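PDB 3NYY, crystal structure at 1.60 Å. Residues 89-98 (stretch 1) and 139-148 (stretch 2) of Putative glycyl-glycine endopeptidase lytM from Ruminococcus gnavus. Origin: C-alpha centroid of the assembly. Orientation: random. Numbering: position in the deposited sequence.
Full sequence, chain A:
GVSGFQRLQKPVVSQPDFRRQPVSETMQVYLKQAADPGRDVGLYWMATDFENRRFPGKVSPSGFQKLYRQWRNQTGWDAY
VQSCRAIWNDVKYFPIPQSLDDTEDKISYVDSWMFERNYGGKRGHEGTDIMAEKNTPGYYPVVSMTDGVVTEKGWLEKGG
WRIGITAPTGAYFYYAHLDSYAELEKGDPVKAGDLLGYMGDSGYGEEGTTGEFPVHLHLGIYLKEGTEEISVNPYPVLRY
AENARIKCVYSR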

# COMPACT_ATOMS: atom_id res chain seq x y z
N ASN A 89 -12.02 -19.95 -4.74
CA ASN A 89 -12.46 -20.67 -5.93
C ASN A 89 -13.41 -19.95 -6.87
O ASN A 89 -13.57 -20.38 -8.04
CB ASN A 89 -13.02 -22.04 -5.55
CG ASN A 89 -11.94 -23.04 -5.20
OD1 ASN A 89 -10.89 -22.68 -4.67
ND2 ASN A 89 -12.18 -24.31 -5.53
N ASP A 90 -14.08 -18.91 -6.38
CA ASP A 90 -15.05 -18.15 -7.17
C ASP A 90 -14.43 -16.96 -7.90
O ASP A 90 -15.12 -16.36 -8.75
CB ASP A 90 -16.25 -17.66 -6.35
CG ASP A 90 -17.09 -18.78 -5.75
OD1 ASP A 90 -17.00 -19.96 -6.20
OD2 ASP A 90 -17.85 -18.47 -4.81
N VAL A 91 -13.19 -16.61 -7.61
CA VAL A 91 -12.55 -15.43 -8.20
C VAL A 91 -12.08 -15.76 -9.59
O VAL A 91 -11.13 -16.55 -9.78
CB VAL A 91 -11.40 -14.94 -7.31
CG1 VAL A 91 -10.58 -13.82 -7.97
CG2 VAL A 91 -12.02 -14.44 -5.92
N LYS A 92 -12.73 -15.11 -10.56
CA LYS A 92 -12.37 -15.20 -11.99
C LYS A 92 -11.55 -13.99 -12.46
O LYS A 92 -10.67 -14.14 -13.29
CB LYS A 92 -13.68 -15.25 -12.82
CG LYS A 92 -13.44 -15.39 -14.31
CD LYS A 92 -14.70 -15.72 -15.11
CE LYS A 92 -14.30 -15.89 -16.57
NZ LYS A 92 -15.55 -15.91 -17.41
N TYR A 93 -11.80 -12.82 -11.87
CA TYR A 93 -11.15 -11.58 -12.28
C TYR A 93 -10.70 -10.71 -11.09
O TYR A 93 -11.32 -10.72 -10.02
CB TYR A 93 -12.10 -10.75 -13.13
CG TYR A 93 -12.44 -11.28 -14.47
CD1 TYR A 93 -11.47 -11.37 -15.47
CD2 TYR A 93 -13.76 -11.64 -14.79
CE1 TYR A 93 -11.79 -11.82 -16.73
CE2 TYR A 93 -14.09 -12.07 -16.05
CZ TYR A 93 -13.11 -12.18 -17.02
OH TYR A 93 -13.42 -12.58 -18.32
N PHE A 94 -9.59 -10.01 -11.31
CA PHE A 94 -9.20 -8.87 -10.48
C PHE A 94 -10.35 -7.83 -10.61
O PHE A 94 -11.03 -7.77 -11.63
CB PHE A 94 -7.91 -8.32 -11.08
CG PHE A 94 -7.18 -7.35 -10.18
CD1 PHE A 94 -6.46 -7.81 -9.08
CD2 PHE A 94 -7.18 -5.99 -10.46
CE1 PHE A 94 -5.82 -6.94 -8.26
CE2 PHE A 94 -6.51 -5.08 -9.63
CZ PHE A 94 -5.86 -5.56 -8.53
N PRO A 95 -10.59 -6.99 -9.57
CA PRO A 95 -11.73 -6.08 -9.62
C PRO A 95 -11.58 -4.84 -10.51
O PRO A 95 -12.58 -4.16 -10.75
CB PRO A 95 -11.87 -5.67 -8.15
CG PRO A 95 -10.49 -5.78 -7.61
CD PRO A 95 -9.97 -7.02 -8.25
N ILE A 96 -10.37 -4.55 -10.97
CA ILE A 96 -10.13 -3.37 -11.81
C ILE A 96 -9.74 -3.85 -13.21
O ILE A 96 -8.76 -4.59 -13.37
CB ILE A 96 -9.05 -2.46 -11.30
CG1 ILE A 96 -9.22 -2.15 -9.81
CG2 ILE A 96 -9.06 -1.12 -12.11
CD1 ILE A 96 -10.60 -1.62 -9.39
N PRO A 97 -10.52 -3.45 -14.23
CA PRO A 97 -10.18 -3.83 -15.59
C PRO A 97 -8.90 -3.21 -16.08
O PRO A 97 -8.43 -2.20 -15.52
CB PRO A 97 -11.36 -3.29 -16.43
CG PRO A 97 -12.47 -3.13 -15.52
CD PRO A 97 -11.81 -2.74 -14.19
N GLN A 98 -8.32 -3.82 -17.12
CA GLN A 98 -7.21 -3.18 -17.85
C GLN A 98 -7.82 -2.38 -19.00
O GLN A 98 -8.89 -2.73 -19.55
CB GLN A 98 -6.17 -4.19 -18.34
CG GLN A 98 -6.70 -5.33 -19.17
CD GLN A 98 -5.57 -6.22 -19.72
OE1 GLN A 98 -4.73 -5.75 -20.49
NE2 GLN A 98 -5.56 -7.50 -19.34
N TYR A 139 -13.62 7.23 -12.94
CA TYR A 139 -12.75 6.92 -14.06
C TYR A 139 -12.40 5.43 -14.18
O TYR A 139 -12.60 4.84 -15.23
CB TYR A 139 -11.47 7.76 -13.99
CG TYR A 139 -10.45 7.39 -15.02
CD1 TYR A 139 -10.57 7.80 -16.35
CD2 TYR A 139 -9.35 6.65 -14.67
CE1 TYR A 139 -9.62 7.45 -17.30
CE2 TYR A 139 -8.40 6.27 -15.60
CZ TYR A 139 -8.53 6.69 -16.92
OH TYR A 139 -7.56 6.31 -17.81
N TYR A 140 -11.88 4.83 -13.10
CA TYR A 140 -11.61 3.40 -13.07
C TYR A 140 -12.90 2.61 -12.87
O TYR A 140 -13.58 2.77 -11.85
CB TYR A 140 -10.66 3.02 -11.93
CG TYR A 140 -9.25 3.47 -12.05
CD1 TYR A 140 -8.89 4.75 -11.63
CD2 TYR A 140 -8.29 2.63 -12.59
CE1 TYR A 140 -7.58 5.18 -11.73
CE2 TYR A 140 -6.97 3.06 -12.70
CZ TYR A 140 -6.63 4.31 -12.27
OH TYR A 140 -5.29 4.69 -12.39
N PRO A 141 -13.27 1.74 -13.83
CA PRO A 141 -14.39 0.84 -13.52
C PRO A 141 -14.03 -0.17 -12.44
O PRO A 141 -12.84 -0.46 -12.24
CB PRO A 141 -14.65 0.11 -14.84
CG PRO A 141 -13.71 0.73 -15.85
CD PRO A 141 -12.67 1.45 -15.13
N VAL A 142 -15.05 -0.65 -11.75
CA VAL A 142 -14.95 -1.72 -10.75
C VAL A 142 -15.89 -2.81 -11.24
O VAL A 142 -17.07 -2.57 -11.48
CB VAL A 142 -15.31 -1.21 -9.36
CG1 VAL A 142 -15.36 -2.37 -8.38
CG2 VAL A 142 -14.26 -0.11 -8.90
N VAL A 143 -15.34 -4.02 -11.42
CA VAL A 143 -16.07 -5.17 -11.87
C VAL A 143 -16.08 -6.25 -10.81
O VAL A 143 -15.21 -6.31 -9.93
CB VAL A 143 -15.50 -5.74 -13.18
CG1 VAL A 143 -15.54 -4.68 -14.27
CG2 VAL A 143 -14.10 -6.32 -12.99
N SER A 144 -17.08 -7.10 -10.88
CA SER A 144 -17.27 -8.15 -9.89
C SER A 144 -16.20 -9.22 -10.09
O SER A 144 -16.03 -9.73 -11.19
CB SER A 144 -18.62 -8.82 -10.04
OG SER A 144 -18.90 -9.73 -8.95
N MSE A 145 -15.54 -9.58 -9.02
CA MSE A 145 -14.50 -10.61 -9.10
C MSE A 145 -15.11 -11.98 -9.34
O MSE A 145 -14.42 -12.87 -9.84
CB MSE A 145 -13.69 -10.61 -7.80
CG MSE A 145 -12.85 -9.33 -7.61
SE MSE A 145 -12.02 -9.23 -5.86
CE MSE A 145 -10.65 -10.50 -6.13
N THR A 146 -16.36 -12.15 -8.93
CA THR A 146 -17.06 -13.44 -8.88
C THR A 146 -18.44 -13.36 -9.50
O THR A 146 -19.01 -12.28 -9.66
CB THR A 146 -17.27 -13.88 -7.40
OG1 THR A 146 -18.25 -13.03 -6.78
CG2 THR A 146 -15.93 -13.82 -6.58
N ASP A 147 -19.01 -14.51 -9.82
CA ASP A 147 -20.43 -14.57 -10.05
C ASP A 147 -21.07 -14.31 -8.69
O ASP A 147 -20.41 -14.41 -7.64
CB ASP A 147 -20.83 -15.97 -10.50
CG ASP A 147 -20.43 -16.31 -11.91
OD1 ASP A 147 -19.92 -15.48 -12.67
OD2 ASP A 147 -20.70 -17.48 -12.29
N GLY A 148 -22.35 -14.04 -8.69
CA GLY A 148 -23.09 -13.97 -7.44
C GLY A 148 -24.37 -13.21 -7.52
O GLY A 148 -24.98 -13.12 -8.60
O HOH W 1 -17.52 -16.99 -9.78

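This is a mainly apolar, antiparallel contact between an irregular segment and one that includes the short strand 141-143, held by a few backbone hydrogen bonds, with Met 145 the most covered residue at one end and Ile 96 and Pro 97 packed on residues 140-143 at the other. The order of the pairs shows the opposed direction: Val 91 lies nearest Thr 146, Tyr 93 nearest Met 145, Pro 95 nearest Val 143 and Ile 96 nearest Val 142. Together the two sides bury 660 Å².

The shortest and straightest of the three backbone hydrogen bonds runs from Val 143 N to Pro 95 O, at 2.8 Å and 173°. The same carbonyl also receives a CA-H...O contact from Val 142 CA, 3.4 Å from Pro 95 O. In return, Pro 95 CA lies 3.5 Å from Val 143 O. Proline has no N-H to donate, so its backbone can offer this carbonyl no ordinary hydrogen bond.

A second link lies toward the start of stretch 1. Met 145 O accepts from Lys 92 N at 2.9 Å, and more weakly from Tyr 93 N at 3.3 Å. One carbonyl thus serves two successive amides. The side chain of Lys 92 takes little part, and its end leads away. Close by, Met 145 CA approaches Tyr 93 O at 3.3 Å in another CA-H...O contact.

Water 1 extends the pairing beyond these bonds. It donates to Asp 90 O at 2.7 Å and accepts from Asp 147 N at 2.9 Å. The direct distance from Asp 90 O to Asp 147 N is 4.4 Å, too long for a hydrogen bond, and the water spans it.

Met 145 is present as selenomethionine and has the largest covered area, 122 Å². Its CG packs 3.7 Å from Pro 95 CD, while its CE reaches Val 91 CG1 at 3.8 Å. The side chain therefore touches residues four positions apart in stretch 1.

At the other end, Pro 97 CG sits 3.7 Å from Val 143 CG1 and 4.0 Å from Pro 141 CB. Ile 96 starts away from stretch 2, but the end of its side chain comes nearer. Its CD1 meets Val 142 CG2 at 4.0 Å, and its CG2 meets Tyr 140 CD2 at 3.9 Å, oblique to the ring.

Pro 97 CD also presses against Pro 141 O, at 3.2 Å. That oxygen is buried by the contact and has no hydrogen-bond partner in the model.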